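Enoyl-CoA hydratase/isomerase (Mycobacterium abscessus, PDB 3QXZ) probably catalyses the hydration or double-bond isomerisation of enoyl-CoA thioesters. Local coordinates at residues I102-N106 / V189-A193; R214-D218 / V229-E233; S243-G249 / R260-Q264. All blocks are in the same frame, centred on the assembly; numbering follows the deposited sequence.

Overall arrangement
Followed from the N terminus, the chain of this crotonase-like protein makes three long-range contacts in series, each closing before the next opens, with none nesting or crossing. Interaction 1 closes the longest loop, 82 residues, and packs helix 186-203 against strand 101-105 of the core sheet. The chain then runs into helix 206-222, which interaction 2 pairs with helix 226-241 as a hairpin. Next, interaction 3 ties the start of helix 245-255 to the C-terminal tail; interactions 2 and 3 each close a ten-residue loop. The centres of interactions 1 and 2 lie about 27 Å apart, on opposite sides of the chain's centre, whereas interactions 2 and 3 both border the second subunit.

Interaction 1. Residues I102-N106 / V189-A193; sequences IAAVN and VLGAA
Ala104 and Ala193 meet methyl to methyl, their CB atoms 3.6 Å apart, and this pair marks the middle of a contact that joins helix 186-203 to the central sheet of the crotonase-like domain. The two segments run nearly antiparallel, at 163°, with 7.7 Å between their axes, a spacing consistent with the small side chains at the centre.

Apolar side-chain contacts extend from this pair along the strand. Ile102 reaches Ala193 with CG2, which stands 3.9 Å from Ala193 CB. Its CG2 branch is anti to the backbone N and the longer CG1 arm lies beside that N (chi1 -59°), which gives CG2 to the Ala193 methyl, while CD1, at the end of the other branch, comes to 3.8 Å from Ala193 O. From earlier in the same helix, Leu190 brings CD1 to within 4.0 Å of Ala104 CB, so that one methyl group of the strand is touched by Val189, Leu190 and Ala193 together.

Contacts of side chain on backbone come from Val189. Its CG1, anti to the backbone N (chi1 170°), lies against the strand's main chain, 3.7 Å from Val105 N and 3.8 Å from Ala104 C.

Polar interactions belong to the surroundings instead. The strand's backbone pairs with neighbouring strands, Ala104 with Leu57 and Ala103 with Ile122 and Ile124, and Ala104 O also bonds to the Thr58 hydroxyl. Asn106 OD1 accepts from Gly59 N and its ND2 donates to Ala63 O.

No hydrogen bond joins the two segments. The chemistry is therefore that of close packing: between these segments the helix meets the sheet through hydrocarbon side chains, while the strand's backbone makes its hydrogen bonds to other partners.

Interaction 2. Residues R214-D218 / V229-E233; sequences RLLWD and VAARE
Arg232 spans the gap between two antiparallel helices to reach Asp218, and its course from CB to the guanidinium shows how one long side chain can combine apolar and ionic contacts. CB starts 3.9 Å from Leu215 CD1. CG is anti to the backbone N (chi1 -162°), and the chain bends at chi2 and chi3 before the guanidinium reaches Asp218, sliding past Leu215, which points the opposite way. CD comes to 3.6 Å from Leu215 CD1, and NE is equally close to that methyl, which lies over one face of the guanidinium, offset toward its rim.

At the tip both terminal nitrogens converge end-on upon a single oxygen. Asp218 OD2 accepts from Arg232 NH1 at 3.0 Å, through its anti lone pair, and from Arg232 NH2 at the same length. OD2 lies in the guanidinium plane, whereas the carboxylate itself is turned 63° from that plane. The other oxygen is taken by a residue of its own helix: Arg214 NH1 meets Asp218 OD1 at 2.8 Å from above the carboxylate plane. Asp218 is thus shared by two arginines, which would be expected to favour its charged form, and Arg214 is itself positioned by NH2 bonds to the carbonyls of Phe95 and Leu97.

Beside this network, Leu215 CD2 packs 3.7 Å from Glu233 CG. The carboxylate of Glu233 is hydrogen-bonded to His147 ND1 and Leu145 N of the second subunit, so the hairpin also borders the subunit interface. The arrangement is an antiparallel helical hairpin, joined by a leucine-centred apolar contact and a three-residue salt-bridge network.

Interaction 3. Residues S243-G249 / R260-Q264; sequences SQDAAEG and RWAGQ
Asp245 holds CG anti to its carbonyl carbon (chi1 -78°), while Glu248 sets CG anti to the backbone N and then bends at chi2; both carboxylates, from the first turn of helix 245-255, thereby meet the backbone of the C-terminal tail, which in this crotonase-like fold turns back along the helix. The Asp245 carboxylate takes two successive peptide N-H groups. OD1 accepts from Ala262 N at 2.8 Å through its syn lone pair, in a nearly straight bond (176°). Its partner oxygen OD2 takes Gly263 N at 2.8 Å, also on the syn side but 33° out of the carboxylate plane. Three residues further on, Glu248 OE2 receives Arg260 N at 2.8 Å by its anti lone pair. Glu248 is itself held by salt bridges to Arg251 and Arg257.

Between these polar grips sits Trp261, near Pro206 of its own chain and Arg137 of the second subunit. Its CE3 lies 3.6 Å from Asp245 CG. Ser243 OG accepts from Asp245 N at 3.2 Å, a capping bond at the start of the helix. Farther along the indole, CH2 touches Gly249 CA at 3.7 Å, while the ring edge at CZ3 meets Asp245 O at 3.4 Å.

Interaction 1. Residues I102-N106 / V189-A193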
# COMPACT_ATOMS: atom_id res chain seq x y z
N ILE A 102 6.84 -6.38 17.86
CA ILE A 102 6.65 -7.51 16.97
C ILE A 102 5.53 -8.39 17.52
O ILE A 102 5.57 -8.78 18.69
CB ILE A 102 7.94 -8.35 16.88
CG1 ILE A 102 9.12 -7.51 16.38
CG2 ILE A 102 7.71 -9.60 15.98
CD1 ILE A 102 10.50 -8.22 16.53
N ALA A 103 4.53 -8.69 16.69
CA ALA A 103 3.46 -9.62 17.06
C ALA A 103 3.81 -11.00 16.55
O ALA A 103 3.90 -11.24 15.32
CB ALA A 103 2.11 -9.14 16.52
N ALA A 104 4.07 -11.89 17.51
CA ALA A 104 4.32 -13.30 17.23
C ALA A 104 2.96 -13.99 17.30
O ALA A 104 2.51 -14.44 18.36
CB ALA A 104 5.31 -13.88 18.26
N VAL A 105 2.28 -13.99 16.15
CA VAL A 105 0.90 -14.47 16.04
C VAL A 105 0.96 -15.99 15.86
O VAL A 105 0.99 -16.52 14.75
CB VAL A 105 0.13 -13.74 14.92
CG1 VAL A 105 -1.31 -14.17 14.92
CG2 VAL A 105 0.20 -12.21 15.12
N ASN A 106 1.03 -16.66 17.00
CA ASN A 106 1.33 -18.10 17.08
C ASN A 106 0.15 -19.01 16.75
O ASN A 106 0.29 -20.23 16.75
CB ASN A 106 1.84 -18.44 18.48
CG ASN A 106 0.88 -18.01 19.54
OD1 ASN A 106 0.69 -16.82 19.76
ND2 ASN A 106 0.20 -18.99 20.19
N VAL A 189 6.98 -19.82 15.35
CA VAL A 189 6.66 -18.38 15.26
C VAL A 189 7.32 -17.54 16.36
O VAL A 189 7.99 -16.53 16.06
CB VAL A 189 5.13 -18.16 15.26
CG1 VAL A 189 4.79 -16.67 15.42
CG2 VAL A 189 4.51 -18.69 13.96
N LEU A 190 7.15 -17.93 17.62
CA LEU A 190 7.70 -17.15 18.72
C LEU A 190 9.22 -17.09 18.66
O LEU A 190 9.81 -16.03 18.85
CB LEU A 190 7.20 -17.66 20.08
CG LEU A 190 7.70 -16.89 21.31
CD1 LEU A 190 7.42 -15.37 21.26
CD2 LEU A 190 7.10 -17.53 22.59
N GLY A 191 9.86 -18.23 18.39
CA GLY A 191 11.32 -18.27 18.28
C GLY A 191 11.84 -17.34 17.19
O GLY A 191 12.86 -16.69 17.37
N ALA A 192 11.14 -17.29 16.05
CA ALA A 192 11.56 -16.38 14.98
C ALA A 192 11.41 -14.92 15.41
O ALA A 192 12.28 -14.09 15.14
CB ALA A 192 10.77 -16.64 13.70
N ALA A 193 10.31 -14.60 16.09
CA ALA A 193 10.10 -13.25 16.59
C ALA A 193 11.19 -12.85 17.60
O ALA A 193 11.71 -11.72 17.56
CB ALA A 193 8.71 -13.12 17.20

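Interaction 2. Residues R214-D218 / V229-E233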
# COMPACT_ATOMS: atom_id res chain seq x y z
N ARG A 214 9.14 6.37 15.00
CA ARG A 214 8.25 7.51 15.20
C ARG A 214 8.05 8.35 13.96
O ARG A 214 6.95 8.87 13.76
CB ARG A 214 8.70 8.35 16.39
CG ARG A 214 8.48 7.58 17.70
CD ARG A 214 7.15 7.88 18.40
NE ARG A 214 6.00 8.09 17.53
CZ ARG A 214 5.22 7.14 17.02
NH1 ARG A 214 4.17 7.49 16.28
NH2 ARG A 214 5.51 5.83 17.20
N LEU A 215 9.07 8.48 13.10
CA LEU A 215 8.85 9.23 11.86
C LEU A 215 7.94 8.43 10.91
O LEU A 215 6.99 8.98 10.32
CB LEU A 215 10.17 9.63 11.19
CG LEU A 215 10.03 10.39 9.87
CD1 LEU A 215 9.09 11.60 9.97
CD2 LEU A 215 11.40 10.83 9.43
N LEU A 216 8.22 7.14 10.76
CA LEU A 216 7.38 6.31 9.91
C LEU A 216 5.90 6.46 10.29
O LEU A 216 5.04 6.74 9.44
CB LEU A 216 7.83 4.84 9.99
CG LEU A 216 7.00 3.82 9.21
CD1 LEU A 216 7.23 3.91 7.74
CD2 LEU A 216 7.35 2.42 9.72
N TRP A 217 5.62 6.29 11.58
CA TRP A 217 4.24 6.28 12.02
C TRP A 217 3.65 7.68 12.19
O TRP A 217 2.48 7.88 11.83
CB TRP A 217 4.08 5.45 13.29
CG TRP A 217 4.15 3.98 13.04
CD1 TRP A 217 5.12 3.10 13.45
CD2 TRP A 217 3.18 3.21 12.33
NE1 TRP A 217 4.81 1.82 13.03
CE2 TRP A 217 3.62 1.86 12.34
CE3 TRP A 217 1.97 3.53 11.68
CZ2 TRP A 217 2.89 0.83 11.75
CZ3 TRP A 217 1.24 2.49 11.09
CH2 TRP A 217 1.72 1.16 11.11
N ASP A 218 4.40 8.65 12.73
CA ASP A 218 3.85 10.02 12.82
C ASP A 218 3.44 10.52 11.46
O ASP A 218 2.40 11.18 11.33
CB ASP A 218 4.83 11.04 13.40
CG ASP A 218 5.05 10.90 14.91
OD1 ASP A 218 4.29 10.19 15.62
OD2 ASP A 218 6.00 11.54 15.38
N VAL A 229 8.33 15.27 5.80
CA VAL A 229 9.09 14.08 6.15
C VAL A 229 10.58 14.29 5.84
O VAL A 229 11.45 13.91 6.65
CB VAL A 229 8.56 12.82 5.42
CG1 VAL A 229 9.42 11.60 5.79
CG2 VAL A 229 7.11 12.54 5.81
N ALA A 230 10.89 14.90 4.70
CA ALA A 230 12.30 15.11 4.33
C ALA A 230 12.99 16.01 5.36
O ALA A 230 14.14 15.75 5.77
CB ALA A 230 12.41 15.73 2.95
N ALA A 231 12.29 17.05 5.80
CA ALA A 231 12.84 17.94 6.84
C ALA A 231 13.05 17.19 8.16
O ALA A 231 14.06 17.40 8.82
CB ALA A 231 11.96 19.16 7.04
N ARG A 232 12.12 16.32 8.55
CA ARG A 232 12.32 15.58 9.79
C ARG A 232 13.44 14.57 9.71
O ARG A 232 14.13 14.36 10.69
CB ARG A 232 11.04 14.95 10.37
CG ARG A 232 11.33 14.64 11.84
CD ARG A 232 10.70 13.50 12.57
NE ARG A 232 9.32 13.82 12.80
CZ ARG A 232 8.45 13.13 13.57
NH1 ARG A 232 7.21 13.55 13.58
NH2 ARG A 232 8.75 12.04 14.28
N GLU A 233 13.65 13.95 8.55
CA GLU A 233 14.80 13.08 8.39
C GLU A 233 16.07 13.88 8.61
O GLU A 233 17.00 13.41 9.30
CB GLU A 233 14.85 12.48 6.99
CG GLU A 233 13.84 11.36 6.75
CD GLU A 233 13.91 10.79 5.35
OE1 GLU A 233 14.52 11.42 4.46
OE2 GLU A 233 13.31 9.71 5.14

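Interaction 3. Residues S243-G249 / R260-Q264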
# COMPACT_ATOMS: atom_id res chain seq x y z
N SER A 243 25.38 12.36 18.30
CA SER A 243 25.57 11.37 19.37
C SER A 243 26.63 10.37 18.98
O SER A 243 26.78 10.00 17.82
CB SER A 243 24.26 10.61 19.67
OG SER A 243 24.53 9.32 20.25
N GLN A 244 27.39 9.93 19.99
CA GLN A 244 28.47 8.97 19.76
C GLN A 244 28.06 7.63 19.15
O GLN A 244 28.89 6.96 18.53
CB GLN A 244 29.28 8.75 21.05
CG GLN A 244 30.17 9.97 21.46
CD GLN A 244 31.42 10.11 20.62
OE1 GLN A 244 31.94 9.13 20.08
NE2 GLN A 244 31.93 11.33 20.51
N ASP A 245 26.78 7.26 19.28
CA ASP A 245 26.34 6.00 18.65
C ASP A 245 26.55 6.01 17.12
O ASP A 245 26.79 4.96 16.53
CB ASP A 245 24.89 5.64 19.00
CG ASP A 245 24.76 5.06 20.40
OD1 ASP A 245 25.80 4.84 21.08
OD2 ASP A 245 23.63 4.76 20.83
N ALA A 246 26.51 7.19 16.50
CA ALA A 246 26.73 7.29 15.06
C ALA A 246 28.16 6.97 14.66
O ALA A 246 28.42 6.58 13.51
CB ALA A 246 26.29 8.66 14.52
N ALA A 247 29.09 7.15 15.60
CA ALA A 247 30.48 6.76 15.35
C ALA A 247 30.72 5.32 15.77
O ALA A 247 31.52 4.61 15.14
CB ALA A 247 31.42 7.69 16.07
N GLU A 248 30.04 4.88 16.83
CA GLU A 248 30.20 3.52 17.35
C GLU A 248 29.73 2.42 16.38
O GLU A 248 30.33 1.36 16.28
CB GLU A 248 29.49 3.38 18.70
CG GLU A 248 29.47 1.96 19.30
CD GLU A 248 30.85 1.35 19.62
OE1 GLU A 248 31.92 1.96 19.39
OE2 GLU A 248 30.84 0.20 20.07
N GLY A 249 28.63 2.66 15.66
CA GLY A 249 28.16 1.66 14.71
C GLY A 249 29.22 1.27 13.69
O GLY A 249 29.55 0.07 13.55
N ARG A 260 28.64 -1.08 21.16
CA ARG A 260 28.37 -0.72 22.55
C ARG A 260 27.53 0.53 22.55
O ARG A 260 28.04 1.64 22.66
CB ARG A 260 29.69 -0.50 23.31
CG ARG A 260 30.60 -1.70 23.28
CD ARG A 260 31.87 -1.46 24.08
NE ARG A 260 32.70 -2.65 24.07
CZ ARG A 260 33.59 -2.96 25.02
NH1 ARG A 260 33.76 -2.17 26.08
NH2 ARG A 260 34.30 -4.08 24.91
N TRP A 261 26.22 0.37 22.38
CA TRP A 261 25.35 1.53 22.26
C TRP A 261 25.19 2.28 23.58
O TRP A 261 25.02 1.65 24.64
CB TRP A 261 23.97 1.13 21.74
CG TRP A 261 23.91 0.35 20.47
CD1 TRP A 261 23.33 -0.87 20.32
CD2 TRP A 261 24.38 0.74 19.17
NE1 TRP A 261 23.40 -1.27 19.01
CE2 TRP A 261 24.04 -0.30 18.27
CE3 TRP A 261 25.07 1.87 18.67
CZ2 TRP A 261 24.34 -0.25 16.91
CZ3 TRP A 261 25.39 1.92 17.31
CH2 TRP A 261 25.02 0.86 16.45
N ALA A 262 25.21 3.60 23.51
CA ALA A 262 24.98 4.45 24.69
C ALA A 262 23.58 5.03 24.73
O ALA A 262 23.08 5.37 25.80
CB ALA A 262 25.99 5.57 24.73
N GLY A 263 22.94 5.16 23.56
CA GLY A 263 21.66 5.88 23.45
C GLY A 263 21.86 7.36 23.76
O GLY A 263 23.00 7.83 23.89
N GLN A 264 20.76 8.10 23.88
CA GLN A 264 20.85 9.49 24.31
C GLN A 264 19.64 9.95 25.13
O GLN A 264 18.59 9.32 25.08
CB GLN A 264 21.10 10.43 23.13
CG GLN A 264 20.14 10.29 21.95
CD GLN A 264 20.47 11.27 20.85
OE1 GLN A 264 20.88 10.88 19.74
NE2 GLN A 264 20.33 12.56 21.15